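Local atomic coordinates of formate-dependent phosphoribosylglycinamide formyltransferase (Mycobacterium tuberculosis H37Rv, PDB entry 6KHR), a protein that belongs to the ATP-grasp clan, whose members are multidomain alpha/beta proteins, and is built here round a large antiparallel sheet that is flanked by helices. Residues A[132-137]-A[303-308]; A[140-145]-A[278-283]; A[146-151]-A[218-223]; A[169-174]-A[183-188]; A[227-232]-A[245-250]. All blocks are in the same frame, centred on the assembly; numbering follows the deposited sequence.

Interaction 1 (A[132-137]-A[303-308]); sequences EGLRRL and FADVTV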
# COMPACT_ATOMS: atom_id res chain seq x y z
N GLU A 132 -33.63 5.96 2.33
CA GLU A 132 -34.67 6.98 2.28
C GLU A 132 -34.25 8.22 3.07
O GLU A 132 -34.38 9.36 2.58
CB GLU A 132 -35.98 6.40 2.84
CG GLU A 132 -37.26 7.04 2.31
CD GLU A 132 -38.10 7.68 3.41
OE1 GLU A 132 -37.74 7.51 4.60
OE2 GLU A 132 -39.10 8.36 3.08
N GLY A 133 -33.74 8.03 4.29
CA GLY A 133 -33.41 9.16 5.13
C GLY A 133 -32.21 9.94 4.65
O GLY A 133 -32.09 11.14 4.93
N LEU A 134 -31.30 9.28 3.93
CA LEU A 134 -30.14 9.99 3.40
C LEU A 134 -30.53 10.85 2.21
O LEU A 134 -30.06 11.99 2.08
CB LEU A 134 -29.04 8.98 3.03
CG LEU A 134 -27.79 9.69 2.51
CD1 LEU A 134 -27.06 10.31 3.68
CD2 LEU A 134 -26.87 8.75 1.74
N ARG A 135 -31.39 10.33 1.33
CA ARG A 135 -31.91 11.15 0.24
C ARG A 135 -32.62 12.38 0.79
O ARG A 135 -32.33 13.52 0.39
CB ARG A 135 -32.85 10.34 -0.65
CG ARG A 135 -32.23 9.85 -1.93
CD ARG A 135 -31.86 11.01 -2.85
NE ARG A 135 -30.84 10.60 -3.82
CZ ARG A 135 -31.10 10.22 -5.06
NH1 ARG A 135 -32.35 10.19 -5.50
NH2 ARG A 135 -30.11 9.87 -5.88
N ARG A 136 -33.53 12.17 1.75
CA ARG A 136 -34.28 13.29 2.32
C ARG A 136 -33.36 14.24 3.07
O ARG A 136 -33.62 15.45 3.09
CB ARG A 136 -35.38 12.76 3.25
N LEU A 137 -32.29 13.73 3.67
CA LEU A 137 -31.29 14.62 4.26
C LEU A 137 -30.59 15.45 3.18
O LEU A 137 -30.35 16.65 3.35
CB LEU A 137 -30.28 13.81 5.07
CG LEU A 137 -29.05 14.63 5.50
CD1 LEU A 137 -29.48 15.69 6.51
CD2 LEU A 137 -27.92 13.77 6.05
N PHE A 303 -26.11 14.90 -6.69
CA PHE A 303 -25.82 13.99 -5.60
C PHE A 303 -26.50 12.65 -5.86
O PHE A 303 -27.70 12.61 -6.14
CB PHE A 303 -26.31 14.59 -4.28
CG PHE A 303 -26.15 13.67 -3.14
CD1 PHE A 303 -24.89 13.49 -2.57
CD2 PHE A 303 -27.23 12.96 -2.65
CE1 PHE A 303 -24.72 12.63 -1.49
CE2 PHE A 303 -27.08 12.09 -1.59
CZ PHE A 303 -25.81 11.93 -1.00
N ALA A 304 -25.75 11.57 -5.74
CA ALA A 304 -26.39 10.26 -5.79
C ALA A 304 -26.30 9.49 -4.49
O ALA A 304 -27.26 8.81 -4.12
CB ALA A 304 -25.80 9.40 -6.91
N ASP A 305 -25.16 9.55 -3.78
CA ASP A 305 -24.98 8.75 -2.58
C ASP A 305 -23.71 9.17 -1.84
O ASP A 305 -22.88 9.91 -2.37
CB ASP A 305 -24.93 7.26 -2.91
CG ASP A 305 -25.22 6.40 -1.72
OD1 ASP A 305 -25.66 6.96 -0.68
OD2 ASP A 305 -25.01 5.17 -1.80
N VAL A 306 -23.57 8.67 -0.62
CA VAL A 306 -22.34 8.77 0.15
C VAL A 306 -22.16 7.50 0.98
O VAL A 306 -23.12 6.99 1.56
CB VAL A 306 -22.32 10.03 1.05
CG1 VAL A 306 -23.54 10.08 1.96
CG2 VAL A 306 -21.01 10.09 1.87
N THR A 307 -20.93 7.00 1.03
CA THR A 307 -20.60 5.88 1.89
C THR A 307 -19.46 6.22 2.86
O THR A 307 -18.49 6.88 2.49
CB THR A 307 -20.20 4.66 1.10
OG1 THR A 307 -19.73 3.66 2.00
CG2 THR A 307 -19.10 5.00 0.12
N VAL A 308 -19.58 5.72 4.09
CA VAL A 308 -18.57 5.89 5.12
C VAL A 308 -17.50 4.80 5.01
O VAL A 308 -16.62 4.70 5.88
CB VAL A 308 -19.20 5.88 6.52
CG1 VAL A 308 -20.32 6.91 6.63
CG2 VAL A 308 -19.68 4.48 6.89
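Leu134 is the side chain by which helix residues 132-137 lean on the segment 303-308. Its CG stands anti to the backbone N (chi1 -178°), which carries the isobutyl group toward the strand, and its CD2 methyl does most of the touching. CD2 lies 3.6 Å from Val306 CG1, and the two side chains cross at about a right angle; CD1 of the same leucine meets that valine methyl at 3.9 Å. Val306 presents CG1 because this branch occupies the crowded position between its own N and carbonyl carbon. CD2 also comes to the rim of the Phe303 ring, near the ring plane, 4.3 Å from CZ, while one face of that ring is covered over its centre by the backbone N of Asp305. The carboxylate of Asp305 joins the same cluster: with CG anti to its own N (chi1 -160°), it lies beside its own carbonyl carbon, where OD1 of Asp305 takes a weak hydrogen bond of 2.7 Å from Val306 N.

Arg135 shows how a long chain bypasses the apolar patch. Bent at chi2, it brings the guanidinium beside the strand, with Ala304 O at its edge, 3.5 Å from NH2, close but not hydrogen-bonded. Its NH1 has a long, weak ion pair with Glu217, and Arg131 places a like charge nearby. The whole is a helix packed against an edge strand, at 122° between the short axes, where Ala304 and Asp305 both face Glu293 in a classic beta bulge of the large antiparallel sheet.

Interaction 2 (A[140-145]-A[278-283]); sequences DQLGLP and ARIVKA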
# COMPACT_ATOMS: atom_id res chain seq x y z
N ASP A 140 -33.64 17.61 1.05
CA ASP A 140 -34.59 18.46 1.77
C ASP A 140 -33.90 19.36 2.80
O ASP A 140 -33.98 20.58 2.70
CB ASP A 140 -35.68 17.60 2.40
CG ASP A 140 -36.42 16.78 1.37
OD1 ASP A 140 -36.46 17.21 0.20
OD2 ASP A 140 -36.95 15.70 1.72
N GLN A 141 -33.20 18.77 3.76
CA GLN A 141 -32.56 19.58 4.80
C GLN A 141 -31.41 20.40 4.23
O GLN A 141 -31.39 21.63 4.33
CB GLN A 141 -32.09 18.68 5.95
CG GLN A 141 -33.22 17.85 6.53
CD GLN A 141 -32.74 16.80 7.52
OE1 GLN A 141 -31.76 17.01 8.24
NE2 GLN A 141 -33.42 15.66 7.54
N LEU A 142 -30.42 19.73 3.65
CA LEU A 142 -29.50 20.45 2.79
C LEU A 142 -30.20 20.70 1.46
O LEU A 142 -31.21 20.07 1.13
CB LEU A 142 -28.21 19.64 2.61
CG LEU A 142 -27.81 18.96 3.93
CD1 LEU A 142 -26.71 17.92 3.76
CD2 LEU A 142 -27.39 19.98 4.99
N GLY A 143 -29.71 21.67 0.71
CA GLY A 143 -30.43 21.95 -0.51
C GLY A 143 -29.80 21.29 -1.72
O GLY A 143 -29.74 21.89 -2.80
N LEU A 144 -29.35 20.05 -1.55
CA LEU A 144 -28.46 19.45 -2.52
C LEU A 144 -29.23 19.04 -3.77
O LEU A 144 -30.38 18.58 -3.68
CB LEU A 144 -27.74 18.24 -1.91
CG LEU A 144 -26.43 18.39 -1.12
CD1 LEU A 144 -26.20 19.80 -0.60
CD2 LEU A 144 -26.38 17.38 0.03
N PRO A 145 -28.63 19.19 -4.96
CA PRO A 145 -29.33 18.85 -6.20
C PRO A 145 -29.23 17.35 -6.48
O PRO A 145 -28.15 16.77 -6.43
CB PRO A 145 -28.57 19.65 -7.26
CG PRO A 145 -27.15 19.67 -6.74
CD PRO A 145 -27.25 19.65 -5.22
N ALA A 278 -18.63 18.68 0.15
CA ALA A 278 -18.32 19.28 1.45
C ALA A 278 -19.56 19.39 2.33
O ALA A 278 -19.47 19.27 3.55
CB ALA A 278 -17.70 20.66 1.27
N ARG A 279 -20.72 19.64 1.72
CA ARG A 279 -21.88 19.91 2.57
C ARG A 279 -22.49 18.63 3.13
O ARG A 279 -22.81 18.57 4.32
CB ARG A 279 -22.91 20.75 1.79
CG ARG A 279 -22.35 22.12 1.43
CD ARG A 279 -23.35 23.05 0.75
NE ARG A 279 -24.02 23.87 1.74
CZ ARG A 279 -25.16 23.52 2.32
NH1 ARG A 279 -25.74 22.38 1.98
NH2 ARG A 279 -25.72 24.30 3.24
N ILE A 280 -22.63 17.57 2.33
CA ILE A 280 -23.12 16.33 2.91
C ILE A 280 -22.16 15.81 3.98
O ILE A 280 -22.59 15.24 4.99
CB ILE A 280 -23.38 15.26 1.83
CG1 ILE A 280 -24.15 14.08 2.42
CG2 ILE A 280 -22.10 14.73 1.26
CD1 ILE A 280 -25.54 14.44 2.81
N VAL A 281 -20.85 16.03 3.81
CA VAL A 281 -19.91 15.45 4.75
C VAL A 281 -19.96 16.21 6.07
O VAL A 281 -19.91 15.59 7.15
CB VAL A 281 -18.48 15.40 4.18
CG1 VAL A 281 -17.45 15.22 5.30
CG2 VAL A 281 -18.35 14.25 3.18
N LYS A 282 -20.08 17.54 6.03
CA LYS A 282 -20.16 18.30 7.28
C LYS A 282 -21.46 18.01 8.03
O LYS A 282 -21.46 18.04 9.26
CB LYS A 282 -20.02 19.80 7.03
CG LYS A 282 -18.58 20.30 6.96
CD LYS A 282 -18.53 21.83 6.89
CE LYS A 282 -17.10 22.35 7.03
NZ LYS A 282 -16.98 23.79 6.64
N ALA A 283 -22.54 17.68 7.32
CA ALA A 283 -23.76 17.29 8.01
C ALA A 283 -23.57 15.98 8.76
O ALA A 283 -24.11 15.82 9.86
CB ALA A 283 -24.92 17.18 7.02
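Three side chains, Leu142, Arg279 and Leu144, supply most of the buried surface between the helix end and turn 140-145 and the helix 278-283, and the contact is a study in how two leucines grip one helical ridge. Leu142, the first residue to leave helical torsions, sends its CG anti to the carbonyl carbon (chi1 -39°), and its CD1 touches two methyls at once, 3.8 Å from Ile280 CD1 and 3.8 Å from Ala283 CB. Leu144 comes in one step further along the turn: its CD2 meets Ile280 CB at 4.1 Å, the two side chains crossing at about a right angle.

Arg279 closes the exposed side. Its chain, bent at chi3, slides past Leu142 in the opposite direction, and NH1 ends 3.7 Å from Leu142 CB and 3.7 Å from Leu144 CD1. Both carbons sit at the edge of the guanidinium, so the charged group adds van der Waals contact and no hydrogen bond to the turn. Arg279 also touches a crystal neighbour, which may influence its pose.

Within the ATP-grasp region, Ile280 continues inward onto Leu137 of helix 131-141 and Val292 of strand 288-297, so helix 267-284 lies against the turn on one side and the large antiparallel sheet on another.

Interaction 3 (A[146-151]-A[218-223]); sequences TAPFWF and SVVEIE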
# COMPACT_ATOMS: atom_id res chain seq x y z
N THR A 146 -30.37 16.76 -6.68
CA THR A 146 -30.44 15.34 -7.03
C THR A 146 -31.34 15.18 -8.25
O THR A 146 -31.85 16.15 -8.75
CB THR A 146 -31.10 14.53 -5.92
OG1 THR A 146 -32.23 15.25 -5.49
CG2 THR A 146 -30.23 14.39 -4.71
N ALA A 147 -31.46 13.96 -8.72
CA ALA A 147 -32.41 13.65 -9.80
C ALA A 147 -33.78 13.63 -9.15
O ALA A 147 -33.88 13.22 -8.02
CB ALA A 147 -32.09 12.32 -10.38
N PRO A 148 -34.84 14.12 -9.80
CA PRO A 148 -36.16 14.10 -9.22
C PRO A 148 -36.57 12.71 -8.74
O PRO A 148 -36.48 11.81 -9.48
CB PRO A 148 -37.00 14.55 -10.41
CG PRO A 148 -36.09 15.47 -11.11
CD PRO A 148 -34.78 14.75 -11.09
N PHE A 149 -37.03 12.61 -7.50
CA PHE A 149 -37.37 11.28 -6.97
C PHE A 149 -38.60 11.35 -6.08
O PHE A 149 -38.87 12.37 -5.52
CB PHE A 149 -36.20 10.75 -6.15
CG PHE A 149 -35.99 11.52 -4.88
CD1 PHE A 149 -35.17 12.62 -4.85
CD2 PHE A 149 -36.63 11.14 -3.72
CE1 PHE A 149 -34.98 13.33 -3.68
CE2 PHE A 149 -36.44 11.86 -2.55
CZ PHE A 149 -35.61 12.95 -2.54
N TRP A 150 -39.36 10.28 -6.05
CA TRP A 150 -40.59 10.21 -5.24
C TRP A 150 -40.65 8.86 -4.54
O TRP A 150 -40.27 7.89 -5.12
CB TRP A 150 -41.83 10.37 -6.12
CG TRP A 150 -41.88 11.67 -6.84
CD1 TRP A 150 -42.49 12.80 -6.43
CD2 TRP A 150 -41.25 11.99 -8.08
NE1 TRP A 150 -42.30 13.80 -7.33
CE2 TRP A 150 -41.52 13.33 -8.34
CE3 TRP A 150 -40.44 11.28 -8.96
CZ2 TRP A 150 -41.05 13.97 -9.48
CZ3 TRP A 150 -39.97 11.91 -10.08
CH2 TRP A 150 -40.28 13.23 -10.33
N PHE A 151 -41.09 8.87 -3.29
CA PHE A 151 -41.35 7.64 -2.55
C PHE A 151 -42.85 7.43 -2.56
O PHE A 151 -43.60 8.31 -2.11
CB PHE A 151 -40.80 7.73 -1.13
CG PHE A 151 -39.29 7.91 -1.06
CD1 PHE A 151 -38.44 7.03 -1.72
CD2 PHE A 151 -38.74 8.97 -0.36
CE1 PHE A 151 -37.06 7.20 -1.67
CE2 PHE A 151 -37.35 9.15 -0.31
CZ PHE A 151 -36.52 8.25 -0.97
N SER A 218 -36.86 10.09 -11.67
CA SER A 218 -36.77 10.56 -13.05
C SER A 218 -35.34 10.36 -13.55
O SER A 218 -34.38 10.53 -12.80
CB SER A 218 -37.16 12.03 -13.15
OG SER A 218 -38.56 12.15 -13.28
N VAL A 219 -35.23 9.99 -14.82
CA VAL A 219 -33.94 9.65 -15.40
C VAL A 219 -33.36 10.86 -16.11
O VAL A 219 -34.04 11.53 -16.90
CB VAL A 219 -34.08 8.47 -16.37
CG1 VAL A 219 -32.70 8.02 -16.82
CG2 VAL A 219 -34.78 7.37 -15.68
N VAL A 220 -32.09 11.13 -15.83
CA VAL A 220 -31.39 12.30 -16.33
C VAL A 220 -30.20 11.84 -17.15
O VAL A 220 -29.63 10.77 -16.93
CB VAL A 220 -30.93 13.24 -15.19
CG1 VAL A 220 -30.87 14.67 -15.69
CG2 VAL A 220 -31.84 13.11 -13.98
N GLU A 221 -29.81 12.67 -18.11
CA GLU A 221 -28.65 12.34 -18.93
C GLU A 221 -27.39 12.50 -18.10
O GLU A 221 -27.25 13.44 -17.31
CB GLU A 221 -28.61 13.24 -20.16
CG GLU A 221 -27.63 12.79 -21.21
CD GLU A 221 -27.48 13.80 -22.33
OE1 GLU A 221 -27.68 15.01 -22.05
OE2 GLU A 221 -27.18 13.39 -23.47
N ILE A 222 -26.46 11.56 -18.26
CA ILE A 222 -25.25 11.51 -17.46
C ILE A 222 -24.05 11.28 -18.37
O ILE A 222 -24.09 10.41 -19.25
CB ILE A 222 -25.32 10.43 -16.37
CG1 ILE A 222 -26.50 10.71 -15.44
CG2 ILE A 222 -24.04 10.40 -15.54
CD1 ILE A 222 -26.84 9.57 -14.55
N GLU A 223 -23.01 12.07 -18.17
CA GLU A 223 -21.71 11.87 -18.82
C GLU A 223 -20.88 10.92 -17.96
O GLU A 223 -20.61 9.78 -18.37
CB GLU A 223 -21.02 13.23 -18.96
CG GLU A 223 -20.37 13.59 -20.26
CD GLU A 223 -19.87 15.03 -20.22
OE1 GLU A 223 -18.65 15.26 -20.34
OE2 GLU A 223 -20.70 15.93 -20.06
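Trp150 turns the edge of its indole to Ser218, whose OG lies in the ring plane, 3.5 Å from CZ3. The ring reaches there because CG is anti to the carbonyl carbon (chi1 -61°), while Val161, His164 and Ala165 of helix 155-165 also pack against the tryptophan. Two phenyl rings on the same strand behave differently. The Phe149 ring has Thr146 OG1 and Ala147 O at its edge, in plane, and Phe149 CD2 in turn rests over one face of Phe151, 3.9 Å above its plane and offset toward the rim. Both phenylalanines are directed at helix 131-141, where they touch Arg135 and Glu132, respectively.

A single hydrogen bond joins the backbones: Ser218 N donates to Pro148 O over 2.8 Å. It is straight, with an N-H...O angle of 164°, and the donor approaches nearly along the C=O axis. Together with the backbone bonding of Trp150 to Ala216, it carries the antiparallel pairing of strands 149-152 and 214-217 one step past their regular ends. These strands belong to a small three-stranded antiparallel sheet, consistent with the lesser subdomain of an ATP-grasp fold.

Beside the bond, Pro148 lays its ring along the serine, with CB 3.7 Å from Ser218 CB. Further down the chain the pairing gives way to apolar contact. Val220 points its CG2 at the Ala147 methyl, 3.7 Å from CB, and the same CG2 reaches Pro148 CD at 4.4 Å. Beyond this valine, Glu221 turns to a different partner, hydrogen-bonding through OE1 to Asn297 ND2.

Interaction 4 (A[169-174]-A[183-188]); sequences LLVSPV and SVVAGP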
# COMPACT_ATOMS: atom_id res chain seq x y z
N LEU A 169 -38.98 6.43 -16.16
CA LEU A 169 -38.90 6.46 -14.68
C LEU A 169 -38.04 5.29 -14.23
O LEU A 169 -37.79 4.39 -15.01
CB LEU A 169 -40.29 6.35 -14.09
CG LEU A 169 -40.95 7.68 -13.79
CD1 LEU A 169 -42.30 7.47 -13.13
CD2 LEU A 169 -40.07 8.51 -12.90
N LEU A 170 -37.63 5.31 -12.98
CA LEU A 170 -36.71 4.27 -12.49
C LEU A 170 -37.35 3.66 -11.26
O LEU A 170 -36.87 3.92 -10.18
CB LEU A 170 -35.43 4.99 -12.09
CG LEU A 170 -34.16 4.44 -12.70
CD1 LEU A 170 -34.00 2.98 -12.34
CD2 LEU A 170 -34.18 4.64 -14.20
N VAL A 171 -38.39 2.87 -11.44
CA VAL A 171 -39.07 2.32 -10.25
C VAL A 171 -38.15 1.29 -9.61
O VAL A 171 -37.74 0.38 -10.26
CB VAL A 171 -40.45 1.74 -10.55
CG1 VAL A 171 -40.32 0.43 -11.28
CG2 VAL A 171 -41.20 1.55 -9.26
N SER A 172 -37.89 1.48 -8.33
CA SER A 172 -36.99 0.67 -7.55
C SER A 172 -37.65 0.38 -6.21
O SER A 172 -38.36 1.24 -5.67
CB SER A 172 -35.65 1.39 -7.32
OG SER A 172 -34.94 0.80 -6.26
N PRO A 173 -37.47 -0.82 -5.67
CA PRO A 173 -37.91 -1.08 -4.30
C PRO A 173 -37.12 -0.21 -3.34
O PRO A 173 -35.92 -0.02 -3.50
CB PRO A 173 -37.62 -2.57 -4.11
CG PRO A 173 -36.58 -2.91 -5.17
CD PRO A 173 -36.87 -2.00 -6.32
N VAL A 174 -37.81 0.34 -2.34
CA VAL A 174 -37.22 1.35 -1.46
C VAL A 174 -35.94 0.88 -0.78
O VAL A 174 -35.70 -0.32 -0.63
CB VAL A 174 -38.22 1.81 -0.39
CG1 VAL A 174 -38.37 0.74 0.68
CG2 VAL A 174 -37.77 3.13 0.22
N SER A 183 -36.42 -1.99 -11.69
CA SER A 183 -37.07 -1.92 -12.99
C SER A 183 -37.00 -0.50 -13.55
O SER A 183 -36.90 0.47 -12.79
CB SER A 183 -38.50 -2.41 -12.91
OG SER A 183 -38.54 -3.79 -12.58
N VAL A 184 -37.06 -0.40 -14.88
CA VAL A 184 -37.00 0.87 -15.60
C VAL A 184 -38.37 1.15 -16.20
O VAL A 184 -38.67 0.68 -17.29
CB VAL A 184 -35.91 0.86 -16.69
CG1 VAL A 184 -34.50 0.99 -16.12
CG2 VAL A 184 -36.02 -0.36 -17.60
N VAL A 185 -39.21 1.91 -15.48
CA VAL A 185 -40.50 2.28 -16.02
C VAL A 185 -40.30 3.35 -17.09
O VAL A 185 -40.51 4.54 -16.86
CB VAL A 185 -41.53 2.67 -14.93
CG1 VAL A 185 -41.02 3.74 -13.98
CG2 VAL A 185 -42.88 3.06 -15.52
N ALA A 186 -40.14 2.82 -18.31
CA ALA A 186 -39.92 3.55 -19.59
C ALA A 186 -41.22 3.75 -20.39
O ALA A 186 -41.15 4.16 -21.55
CB ALA A 186 -38.91 2.81 -20.43
N GLY A 187 -42.38 3.52 -19.80
CA GLY A 187 -43.62 3.76 -20.56
C GLY A 187 -44.82 3.47 -19.69
O GLY A 187 -44.66 2.78 -18.71
N PRO A 188 -46.06 3.88 -20.05
CA PRO A 188 -47.24 3.62 -19.22
C PRO A 188 -47.76 2.17 -19.11
O PRO A 188 -48.77 1.99 -18.47
CB PRO A 188 -48.31 4.53 -19.82
CG PRO A 188 -47.55 5.47 -20.71
CD PRO A 188 -46.39 4.66 -21.23
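Residues 169-174 and 183-188 form an antiparallel, hairpin-like pairing at the mouth of a partly unmodelled loop on the surface of the ATP-grasp region. Leu169 faces Val185, Leu170 faces Val184 and Val171 faces Ser183. One hydrogen bond secures it: Leu169 N donates to Val185 O at 2.5 Å, with an N-H...O angle of 157°. The donor stands 48° out of the carbonyl plane, away from a lone-pair direction. At the other end the match is poorer, for Val171 N lies 3.1 Å from Ser183 O at an angle unsuited to bonding.

The pairing therefore lacks the regular bonding of a strand pair, although Ser172 just beyond it bonds through its backbone to Cys215 in the small three-stranded sheet. In ATP-grasp proteins a flexible glycine-rich loop commonly lies in this part of the fold, and the missing residues here are consistent with such mobility.

Side chains do the rest. Leu170 and Val184 run side by side in the same direction, and Leu170 CD2 lies 4.1 Å from Val184 CG1. Val171 CG1, in the crowded position between N and the carbonyl carbon, meets Ser183 CB at 3.7 Å. Inward, Leu169 packs on Val161 and Val171 on Leu158, both of helix 155-165.

Interaction 5 (A[227-232]-A[245-250]); sequences TMIVVC and APIGHR
Two backbone bonds between Thr227 and Ile247 set the terms of this contact, satisfying the N-H and the C=O of both residues. Thr227 N gives its hydrogen to Ile247 O at 2.6 Å, with an angle of 166° at the hydrogen, and Ile247 N returns one to Thr227 O at 3.0 Å, with an angle of 157°. In each case the donor lies in the plane of the carbonyl.

The polar side chains are settled by residues of adjoining strands and loops. Thr227 OG1, placed anti to its carbonyl carbon, is hydrogen-bonded to both Glu293 OE1 and Ser313 OG. The His249 side chain crosses that of Thr227 at about a right angle, and its NE2 bonds to Glu293 OE2. One carboxylate thus spans both residues, and its charge would probably favour a protonated histidine. Outside the pair, Arg250 NH2 forms a salt bridge to Glu258 OE1.

Apolar contacts flank the bonds: the side chains of Ile229 and Ile247 cross obliquely, with Ile229 CG1 4.0 Å from Ile247 CD1, while Met228 brings SD to within 4.2 Å of Pro246 CG. Thr227 and Ile247 make an antiparallel hydrogen-bonded pair of the beta hairpin 224-235 and 238-252, inside the large antiparallel sheet of the ATP-grasp fold.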
# COMPACT_ATOMS: atom_id res chain seq x y z
N THR A 227 -16.58 9.65 -8.18
CA THR A 227 -16.44 9.52 -6.74
C THR A 227 -15.56 10.65 -6.20
O THR A 227 -14.41 10.81 -6.62
CB THR A 227 -15.86 8.16 -6.37
OG1 THR A 227 -16.71 7.13 -6.90
CG2 THR A 227 -15.77 8.03 -4.85
N MET A 228 -16.12 11.45 -5.29
CA MET A 228 -15.39 12.47 -4.54
C MET A 228 -15.02 11.89 -3.19
O MET A 228 -15.90 11.61 -2.37
CB MET A 228 -16.22 13.73 -4.35
CG MET A 228 -16.70 14.38 -5.62
SD MET A 228 -15.35 15.28 -6.40
CE MET A 228 -14.84 16.26 -4.98
N ILE A 229 -13.72 11.66 -2.98
CA ILE A 229 -13.23 11.17 -1.70
C ILE A 229 -12.94 12.38 -0.85
O ILE A 229 -12.09 13.20 -1.21
CB ILE A 229 -11.97 10.32 -1.85
CG1 ILE A 229 -12.22 9.07 -2.69
CG2 ILE A 229 -11.48 9.94 -0.44
CD1 ILE A 229 -13.06 8.07 -2.01
N VAL A 230 -13.63 12.47 0.29
CA VAL A 230 -13.44 13.55 1.25
C VAL A 230 -12.84 12.97 2.51
O VAL A 230 -13.27 11.92 3.00
CB VAL A 230 -14.77 14.28 1.54
CG1 VAL A 230 -14.50 15.40 2.47
CG2 VAL A 230 -15.40 14.77 0.26
N VAL A 231 -11.82 13.65 3.03
CA VAL A 231 -11.06 13.21 4.19
C VAL A 231 -11.22 14.26 5.26
O VAL A 231 -10.94 15.44 5.02
CB VAL A 231 -9.57 13.04 3.85
CG1 VAL A 231 -8.78 12.59 5.11
CG2 VAL A 231 -9.37 12.10 2.66
N CYS A 232 -11.63 13.84 6.45
CA CYS A 232 -11.75 14.71 7.61
C CYS A 232 -10.85 14.16 8.70
O CYS A 232 -11.07 13.05 9.20
CB CYS A 232 -13.19 14.79 8.07
SG CYS A 232 -14.24 15.33 6.74
N ALA A 245 -8.68 14.27 -5.85
CA ALA A 245 -9.03 14.54 -7.24
C ALA A 245 -10.19 13.63 -7.64
O ALA A 245 -10.24 12.47 -7.23
CB ALA A 245 -7.84 14.32 -8.18
N PRO A 246 -11.14 14.14 -8.43
CA PRO A 246 -12.31 13.33 -8.80
C PRO A 246 -11.89 11.99 -9.36
O PRO A 246 -10.92 11.90 -10.12
CB PRO A 246 -13.01 14.19 -9.86
CG PRO A 246 -12.57 15.57 -9.58
CD PRO A 246 -11.15 15.46 -9.07
N ILE A 247 -12.61 10.94 -8.99
CA ILE A 247 -12.39 9.60 -9.49
C ILE A 247 -13.56 9.26 -10.40
O ILE A 247 -14.72 9.24 -9.93
CB ILE A 247 -12.22 8.59 -8.35
CG1 ILE A 247 -10.97 8.89 -7.53
CG2 ILE A 247 -12.12 7.14 -8.87
CD1 ILE A 247 -10.86 7.92 -6.32
N GLY A 248 -13.29 9.04 -11.70
CA GLY A 248 -14.31 8.57 -12.62
C GLY A 248 -14.42 7.06 -12.58
O GLY A 248 -13.42 6.35 -12.40
N HIS A 249 -15.64 6.55 -12.74
CA HIS A 249 -15.83 5.10 -12.71
C HIS A 249 -17.05 4.70 -13.52
O HIS A 249 -17.87 5.53 -13.91
CB HIS A 249 -15.93 4.56 -11.27
CG HIS A 249 -17.10 5.08 -10.49
ND1 HIS A 249 -18.34 4.47 -10.50
CD2 HIS A 249 -17.21 6.12 -9.63
CE1 HIS A 249 -19.16 5.13 -9.70
NE2 HIS A 249 -18.50 6.14 -9.16
N ARG A 250 -17.15 3.39 -13.78
CA ARG A 250 -18.17 2.82 -14.64
C ARG A 250 -18.07 1.30 -14.66
O ARG A 250 -17.00 0.73 -14.41
CB ARG A 250 -18.07 3.36 -16.07
CG ARG A 250 -17.14 2.59 -16.97
CD ARG A 250 -17.29 3.09 -18.38
NE ARG A 250 -16.21 2.58 -19.21
CZ ARG A 250 -16.21 1.39 -19.79
NH1 ARG A 250 -17.25 0.57 -19.65
NH2 ARG A 250 -15.16 1.02 -20.51

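Interactions 1 and 5 are buried and reach the same large antiparallel sheet, whereas interaction 2 is partly buried and interactions 3 and 4 lie at the surface. Interactions 1 and 2 share helix 131-141 and meet directly: Val306 touches Ile280, and Phe303 N probably hydrogen-bonds to Pro145 O. Val281 in turn links interaction 2 to the strand of interaction 5 through Val230 and Cys232. Interactions 3 and 4 serve the small sheet and touch where Val219 packs on Leu170. Chemistry follows place: helix-borne contacts 1 and 2 have no hydrogen bonds across, the surface pairings 3 and 4 have one each, and the hairpin of interaction 5 has two.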